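Local coordinates for protein octenoyl-CoA reductase/carboxylase (Streptomyces sp., PDB 4A0S) that reductively carboxylates 2-octenoyl-CoA with the help of NADPH, supplying an extender unit for cinnabaramide polyketide biosynthesis, at residues Val139-His143 / Ala363-Gln368; Ser72-Thr78 / Leu113-Cys117. All coordinates share one frame; numbering follows the deposited sequence.

Contact 1 of 2, residues Val139-His143 / Ala363-Gln368; sequences VHPAH and ANHEEQ. With CO8 (octanoyl-coenzyme A), chain E.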
# COMPACT_ATOMS: atom_id res chain seq x y z
N VAL A 139 -20.50 -9.90 -19.17
CA VAL A 139 -19.80 -8.73 -19.60
C VAL A 139 -19.88 -7.80 -18.41
O VAL A 139 -20.96 -7.62 -17.83
CB VAL A 139 -20.46 -8.08 -20.81
CG1 VAL A 139 -19.83 -6.72 -21.09
CG2 VAL A 139 -20.40 -9.02 -22.02
N HIS A 140 -18.73 -7.24 -18.04
CA HIS A 140 -18.68 -6.16 -17.08
C HIS A 140 -18.43 -4.84 -17.82
O HIS A 140 -18.03 -4.85 -18.97
CB HIS A 140 -17.65 -6.42 -15.98
CG HIS A 140 -16.23 -6.41 -16.46
ND1 HIS A 140 -15.55 -5.24 -16.70
CD2 HIS A 140 -15.37 -7.42 -16.71
CE1 HIS A 140 -14.32 -5.53 -17.10
NE2 HIS A 140 -14.19 -6.84 -17.12
N PRO A 141 -18.69 -3.71 -17.15
CA PRO A 141 -18.82 -2.44 -17.87
C PRO A 141 -17.53 -1.69 -18.21
O PRO A 141 -17.61 -0.68 -18.90
CB PRO A 141 -19.66 -1.58 -16.91
CG PRO A 141 -19.33 -2.13 -15.56
CD PRO A 141 -19.26 -3.63 -15.80
N ALA A 142 -16.39 -2.15 -17.71
CA ALA A 142 -15.13 -1.43 -17.90
C ALA A 142 -14.65 -1.53 -19.34
O ALA A 142 -13.97 -2.48 -19.72
CB ALA A 142 -14.07 -1.89 -16.91
N HIS A 143 -15.00 -0.52 -20.12
CA HIS A 143 -14.67 -0.45 -21.54
C HIS A 143 -13.44 0.43 -21.61
O HIS A 143 -13.53 1.65 -21.50
CB HIS A 143 -15.86 0.16 -22.27
CG HIS A 143 -15.70 0.27 -23.76
ND1 HIS A 143 -15.08 1.34 -24.36
CD2 HIS A 143 -16.17 -0.51 -24.76
CE1 HIS A 143 -15.14 1.19 -25.67
NE2 HIS A 143 -15.80 0.08 -25.94
N ALA A 363 -14.81 -1.23 -11.87
CA ALA A 363 -13.80 -2.19 -11.45
C ALA A 363 -13.04 -2.52 -12.70
O ALA A 363 -13.62 -2.57 -13.78
CB ALA A 363 -14.43 -3.42 -10.89
N ASN A 364 -11.74 -2.74 -12.55
CA ASN A 364 -10.96 -3.11 -13.69
C ASN A 364 -11.15 -4.58 -13.91
O ASN A 364 -11.75 -5.28 -13.10
CB ASN A 364 -9.46 -2.78 -13.49
CG ASN A 364 -8.85 -3.54 -12.33
OD1 ASN A 364 -9.07 -4.75 -12.18
ND2 ASN A 364 -8.11 -2.82 -11.48
N HIS A 365 -10.62 -5.05 -15.03
CA HIS A 365 -10.80 -6.42 -15.44
C HIS A 365 -10.29 -7.41 -14.39
O HIS A 365 -10.85 -8.47 -14.21
CB HIS A 365 -10.05 -6.59 -16.75
CG HIS A 365 -10.47 -7.76 -17.56
ND1 HIS A 365 -11.74 -8.28 -17.54
CD2 HIS A 365 -9.78 -8.49 -18.47
CE1 HIS A 365 -11.81 -9.28 -18.39
NE2 HIS A 365 -10.63 -9.43 -18.96
N GLU A 366 -9.20 -7.05 -13.72
CA GLU A 366 -8.67 -7.91 -12.66
C GLU A 366 -9.66 -8.02 -11.51
O GLU A 366 -9.96 -9.11 -11.03
CB GLU A 366 -7.31 -7.44 -12.16
CG GLU A 366 -6.79 -8.33 -11.03
CD GLU A 366 -5.45 -7.95 -10.53
OE1 GLU A 366 -5.27 -6.80 -10.06
OE2 GLU A 366 -4.56 -8.82 -10.56
N GLU A 367 -10.19 -6.89 -11.09
CA GLU A 367 -11.14 -6.86 -9.99
C GLU A 367 -12.41 -7.60 -10.34
O GLU A 367 -13.04 -8.21 -9.49
CB GLU A 367 -11.47 -5.42 -9.62
CG GLU A 367 -10.31 -4.77 -8.99
CD GLU A 367 -10.44 -3.28 -8.93
OE1 GLU A 367 -10.94 -2.66 -9.89
OE2 GLU A 367 -10.03 -2.75 -7.89
N GLN A 368 -12.77 -7.52 -11.61
CA GLN A 368 -13.96 -8.14 -12.08
C GLN A 368 -13.80 -9.64 -12.11
O GLN A 368 -14.71 -10.35 -11.76
CB GLN A 368 -14.32 -7.59 -13.45
CG GLN A 368 -14.96 -6.21 -13.33
CD GLN A 368 -16.38 -6.30 -12.79
OE1 GLN A 368 -16.82 -7.35 -12.31
NE2 GLN A 368 -17.10 -5.18 -12.84
N1A CO8 E . -26.98 18.52 -22.97
C2A CO8 E . -25.92 18.34 -23.76
N3A CO8 E . -24.68 18.48 -23.30
C4A CO8 E . -24.48 18.79 -22.00
C5A CO8 E . -25.56 18.98 -21.14
C6A CO8 E . -26.84 18.84 -21.66
N6A CO8 E . -27.91 19.00 -20.87
N7A CO8 E . -25.07 19.27 -19.93
C8A CO8 E . -23.74 19.27 -20.03
N9A CO8 E . -23.38 18.98 -21.29
C1B CO8 E . -22.01 18.87 -21.86
C2B CO8 E . -21.39 20.25 -22.09
O2B CO8 E . -20.64 20.26 -23.32
C3B CO8 E . -20.47 20.36 -20.88
O3B CO8 E . -19.38 21.24 -21.15
P3B CO8 E . -19.50 22.71 -20.50
O7A CO8 E . -19.27 23.77 -21.72
O8A CO8 E . -21.06 23.02 -20.08
O9A CO8 E . -18.59 22.89 -19.35
C4B CO8 E . -19.97 18.93 -20.69
O4B CO8 E . -21.13 18.12 -20.97
C5B CO8 E . -19.66 18.61 -19.22
O5B CO8 E . -19.33 17.22 -19.09
P1A CO8 E . -17.88 16.67 -19.64
O1A CO8 E . -17.86 15.04 -19.31
O2A CO8 E . -17.65 16.88 -21.10
O3A CO8 E . -16.74 17.51 -18.81
P2A CO8 E . -16.02 17.14 -17.38
O4A CO8 E . -15.83 18.52 -16.60
O5A CO8 E . -14.73 16.39 -17.52
O6A CO8 E . -17.11 16.30 -16.50
CBP CO8 E . -17.95 14.49 -15.07
CCP CO8 E . -16.71 15.18 -15.70
CDP CO8 E . -18.49 15.46 -14.00
CEP CO8 E . -17.46 13.21 -14.38
CAP CO8 E . -19.01 14.18 -16.18
OAP CO8 E . -18.45 13.48 -17.34
C9P CO8 E . -20.28 13.45 -15.67
O9P CO8 E . -21.12 14.09 -15.03
N8P CO8 E . -20.41 12.15 -16.00
C7P CO8 E . -21.63 11.35 -15.65
C6P CO8 E . -21.47 10.41 -14.42
C5P CO8 E . -22.76 10.48 -13.57
O5P CO8 E . -23.09 11.55 -13.05
N4P CO8 E . -23.60 9.45 -13.51
C3P CO8 E . -23.41 8.05 -13.87
C2P CO8 E . -23.43 7.38 -12.49
S1P CO8 E . -21.89 6.45 -12.16
C1' CO8 E . -22.50 4.86 -12.45
O1' CO8 E . -23.69 4.55 -12.29
C2' CO8 E . -21.54 3.98 -12.90
C3' CO8 E . -21.81 2.66 -13.18
C4' CO8 E . -20.76 1.83 -13.60
C5' CO8 E . -19.50 2.53 -14.09
C6' CO8 E . -18.60 1.41 -14.64
C7' CO8 E . -17.23 1.95 -14.92
C8' CO8 E . -16.41 0.85 -15.59
O HOH W 1 -16.06 -3.29 -14.53
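One water molecule joins H140 to A363 and Q368, and three groups grip its oxygen. The water oxygen donates to A363 O at 2.7 Å and accepts from Q368 NE2, also at 2.7 Å. A third, weak bond of 3.0 Å runs from H140 ND1 to the water oxygen. Q368 NE2 is further fixed by P200 O, so the amide has polar partners both inside and outside the contact. The other end of the H140 imidazole meets a second histidine: H140 NE2 and H365 ND1 share a hydrogen bond of 2.9 Å that is nearly straight, at 168°. These two rings approach rim to rim, inclined to one another, with neither lying over the other's face. Because one face of the H140 ring carries the aliphatic part of Q368, its rotation is restricted as well. Q368 CG sits 3.5 Å from the ring centroid and only 15° off its normal, a CH-pi contact. A bend in the Q368 chain at chi2 (-74°) then brings the amide over H140 CB, almost parallel to the imidazole.

The helix that supplies H365 and Q368 starts with a capping box. E367 N donates to N364 OD1 at 2.6 Å, and N364 N returns a 2.8 Å bond to E367 OE1, an oxygen that also forms a salt bridge with R208. From the second subunit, H152 packs edge-to-face on the H365 ring, placing the histidine pair beside the subunit interface.

Segment 139-143 also borders the ligand: A142 CA lies 3.5 Å from C8' of octanoyl-CoA and the P141 ring touches C6'. The arrangement is thus a capped helix start joined by histidine and water to the wall of the acyl-chain pocket, here at the far end of the octanoyl tail.

Contact 2 of 2, residues Ser72-Thr78 / Leu113-Cys117; sequences SSINYNT and LGSDC. With NAP (NADP nicotinamide-adenine-dinucleotide phosphate), chain F.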
# COMPACT_ATOMS: atom_id res chain seq x y z
N SER A 72 -29.56 -9.07 -18.97
CA SER A 72 -28.83 -7.90 -18.57
C SER A 72 -29.46 -7.48 -17.26
O SER A 72 -30.13 -8.29 -16.60
CB SER A 72 -28.97 -6.84 -19.66
OG SER A 72 -28.18 -5.70 -19.39
N SER A 73 -29.23 -6.25 -16.84
CA SER A 73 -29.86 -5.79 -15.62
C SER A 73 -30.09 -4.30 -15.75
O SER A 73 -29.45 -3.62 -16.58
CB SER A 73 -28.96 -6.06 -14.42
OG SER A 73 -27.92 -5.09 -14.35
N ILE A 74 -30.99 -3.78 -14.93
CA ILE A 74 -31.06 -2.34 -14.79
C ILE A 74 -30.00 -1.92 -13.79
O ILE A 74 -29.87 -2.52 -12.71
CB ILE A 74 -32.45 -1.86 -14.31
CG1 ILE A 74 -33.53 -2.43 -15.21
CG2 ILE A 74 -32.50 -0.33 -14.28
CD1 ILE A 74 -33.41 -1.98 -16.66
N ASN A 75 -29.20 -0.94 -14.20
CA ASN A 75 -28.30 -0.30 -13.30
C ASN A 75 -28.75 1.10 -13.13
O ASN A 75 -29.55 1.61 -13.93
CB ASN A 75 -26.88 -0.35 -13.85
CG ASN A 75 -26.26 -1.67 -13.59
OD1 ASN A 75 -25.90 -1.96 -12.45
ND2 ASN A 75 -26.21 -2.52 -14.60
N TYR A 76 -28.26 1.75 -12.09
CA TYR A 76 -28.72 3.08 -11.91
C TYR A 76 -28.28 3.93 -13.08
O TYR A 76 -29.01 4.83 -13.47
CB TYR A 76 -28.36 3.67 -10.54
CG TYR A 76 -29.50 4.53 -10.07
CD1 TYR A 76 -29.72 5.77 -10.66
CD2 TYR A 76 -30.38 4.10 -9.09
CE1 TYR A 76 -30.78 6.58 -10.27
CE2 TYR A 76 -31.46 4.92 -8.69
CZ TYR A 76 -31.65 6.16 -9.30
OH TYR A 76 -32.67 7.02 -8.93
N ASN A 77 -27.13 3.62 -13.68
CA ASN A 77 -26.68 4.43 -14.81
C ASN A 77 -27.64 4.34 -16.00
O ASN A 77 -27.74 5.29 -16.79
CB ASN A 77 -25.22 4.16 -15.21
CG ASN A 77 -25.00 2.76 -15.81
OD1 ASN A 77 -25.88 1.91 -15.79
ND2 ASN A 77 -23.80 2.52 -16.34
N THR A 78 -28.36 3.22 -16.09
CA THR A 78 -29.42 3.03 -17.08
C THR A 78 -30.49 4.07 -16.84
O THR A 78 -30.94 4.73 -17.77
CB THR A 78 -30.02 1.61 -16.99
OG1 THR A 78 -28.96 0.65 -16.92
CG2 THR A 78 -30.93 1.31 -18.22
N LEU A 113 -28.41 1.08 -24.32
CA LEU A 113 -28.03 1.09 -22.91
C LEU A 113 -27.75 -0.30 -22.40
O LEU A 113 -27.93 -1.27 -23.12
CB LEU A 113 -29.16 1.70 -22.09
CG LEU A 113 -29.67 3.06 -22.57
CD1 LEU A 113 -30.64 3.56 -21.55
CD2 LEU A 113 -28.52 4.08 -22.77
N GLY A 114 -27.35 -0.40 -21.13
CA GLY A 114 -27.13 -1.69 -20.52
C GLY A 114 -25.65 -1.84 -20.30
O GLY A 114 -24.87 -1.80 -21.24
N SER A 115 -25.28 -2.01 -19.04
CA SER A 115 -23.89 -1.92 -18.65
C SER A 115 -23.36 -3.20 -18.06
O SER A 115 -22.18 -3.31 -17.76
CB SER A 115 -23.72 -0.76 -17.69
OG SER A 115 -24.13 0.40 -18.37
N ASP A 116 -24.22 -4.19 -17.93
CA ASP A 116 -23.73 -5.55 -17.76
C ASP A 116 -24.62 -6.52 -18.49
O ASP A 116 -25.66 -6.13 -19.05
CB ASP A 116 -23.44 -5.92 -16.27
CG ASP A 116 -24.53 -5.51 -15.30
OD1 ASP A 116 -25.71 -5.33 -15.68
OD2 ASP A 116 -24.20 -5.38 -14.11
N CYS A 117 -24.21 -7.78 -18.53
CA CYS A 117 -25.02 -8.77 -19.17
C CYS A 117 -24.36 -10.09 -19.01
O CYS A 117 -23.20 -10.17 -18.62
CB CYS A 117 -25.24 -8.45 -20.65
SG CYS A 117 -24.00 -9.05 -21.76
PA NAP F . -30.00 1.02 -6.46
O1A NAP F . -30.05 -0.52 -6.74
O2A NAP F . -31.22 1.81 -6.81
O5B NAP F . -29.73 1.17 -4.96
C5B NAP F . -29.49 2.47 -4.47
C4B NAP F . -29.88 2.47 -3.00
O4B NAP F . -29.59 3.79 -2.52
C3B NAP F . -31.39 2.22 -2.77
O3B NAP F . -31.48 0.97 -2.12
C2B NAP F . -31.79 3.27 -1.75
O2B NAP F . -31.59 2.81 -0.41
C1B NAP F . -30.85 4.39 -1.99
N9A NAP F . -31.42 5.25 -3.06
C8A NAP F . -32.18 4.90 -4.11
N7A NAP F . -32.45 5.98 -4.86
C5A NAP F . -31.85 7.00 -4.27
C6A NAP F . -31.80 8.34 -4.56
N6A NAP F . -32.41 8.80 -5.65
N1A NAP F . -31.11 9.13 -3.75
C2A NAP F . -30.47 8.65 -2.69
N3A NAP F . -30.52 7.38 -2.35
C4A NAP F . -31.20 6.54 -3.14
O3 NAP F . -28.75 1.68 -7.21
PN NAP F . -27.25 1.09 -7.13
O1N NAP F . -27.19 0.18 -8.40
O2N NAP F . -26.90 0.49 -5.79
O5D NAP F . -26.48 2.45 -7.44
C5D NAP F . -26.48 3.41 -6.39
C4D NAP F . -25.67 4.56 -6.90
O4D NAP F . -24.34 4.02 -7.22
C3D NAP F . -26.20 5.14 -8.21
O3D NAP F . -25.99 6.56 -8.05
C2D NAP F . -25.28 4.57 -9.27
O2D NAP F . -25.18 5.44 -10.42
C1D NAP F . -23.98 4.62 -8.49
N1N NAP F . -23.15 3.56 -9.01
C2N NAP F . -21.86 3.88 -9.34
C3N NAP F . -21.09 2.85 -9.82
C7N NAP F . -19.70 3.21 -10.19
O7N NAP F . -19.24 4.33 -9.98
N7N NAP F . -19.08 2.23 -10.79
C4N NAP F . -21.57 1.55 -9.95
C5N NAP F . -22.87 1.21 -9.60
C6N NAP F . -23.67 2.23 -9.12
P2B NAP F . -32.35 3.66 0.72
O1X NAP F . -32.21 2.54 1.90
O2X NAP F . -31.53 4.99 1.11
O3X NAP F . -33.72 3.84 0.11
O HOH W 2 -27.63 -1.92 -17.22
O HOH W 3 -26.97 1.05 -18.80
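The carboxylate of D116 is approached from two different directions by S73 and N75, both ending on the same oxygen. S73 OG donates to D116 OD1 at 2.6 Å, and OD1 receives it on its syn lone pair, the side of the other oxygen. N75 ND2 arrives instead from 53° out of the carboxylate plane, in a longer, bent bond of 3.1 Å to D116 OD1; the amide and carboxylate planes stand 55° apart. D116 reaches both donors because its CG lies between the backbone N and carbonyl carbon (chi1 45°), while OD2 accepts from L201 N. With alanine at D116, S73 OG and N75 ND2 would probably lose their common acceptor and L201 N its mate, setting the N75 amide freer to turn.

Alongside, S72 OG donates to the backbone D116 O at 2.6 Å. N77 ND2 bonds S115 OG at 3.0 Å with the oxygen tilted from the amide plane, and the same hydroxyl is tied to W164 O. Two waters fill in between: one links S73 O, N75 ND2, T78 OG1 and S115 N, the other T78 OG1, G114 N and S115 OG. T78 CG2 meets L113 CD1 obliquely at 4.0 Å.

Y76, turned to the cofactor, brings its ring edge to NADP O2A. The contact lies where strand 64-73 passes into helix 76-82, against the loop entering strand 117-124, with helix 200-210 packed on N75 and D116 and helix 393-401 on I74 and T78.

Overall arrangement
From the N terminus, strand 64-73 and the start of helix 76-82 come first, and contact 2 closes a loop of 34 residues by bringing 113-117 back to them. Contact 1 opens only afterwards, at 139-143, and closes a much longer excursion of 219 residues that takes in the six-stranded parallel sheet of the nucleotide-binding part; the two contacts are therefore in series, neither nested nor crossed. Their centres lie about 14 Å apart, yet they touch: V139 N and C117 O, 2.8 Å apart, probably hydrogen-bond. Contact 2 acts within the GroES-like part, whereas contact 1 joins that part to helix 365-376, which follows the last parallel strand.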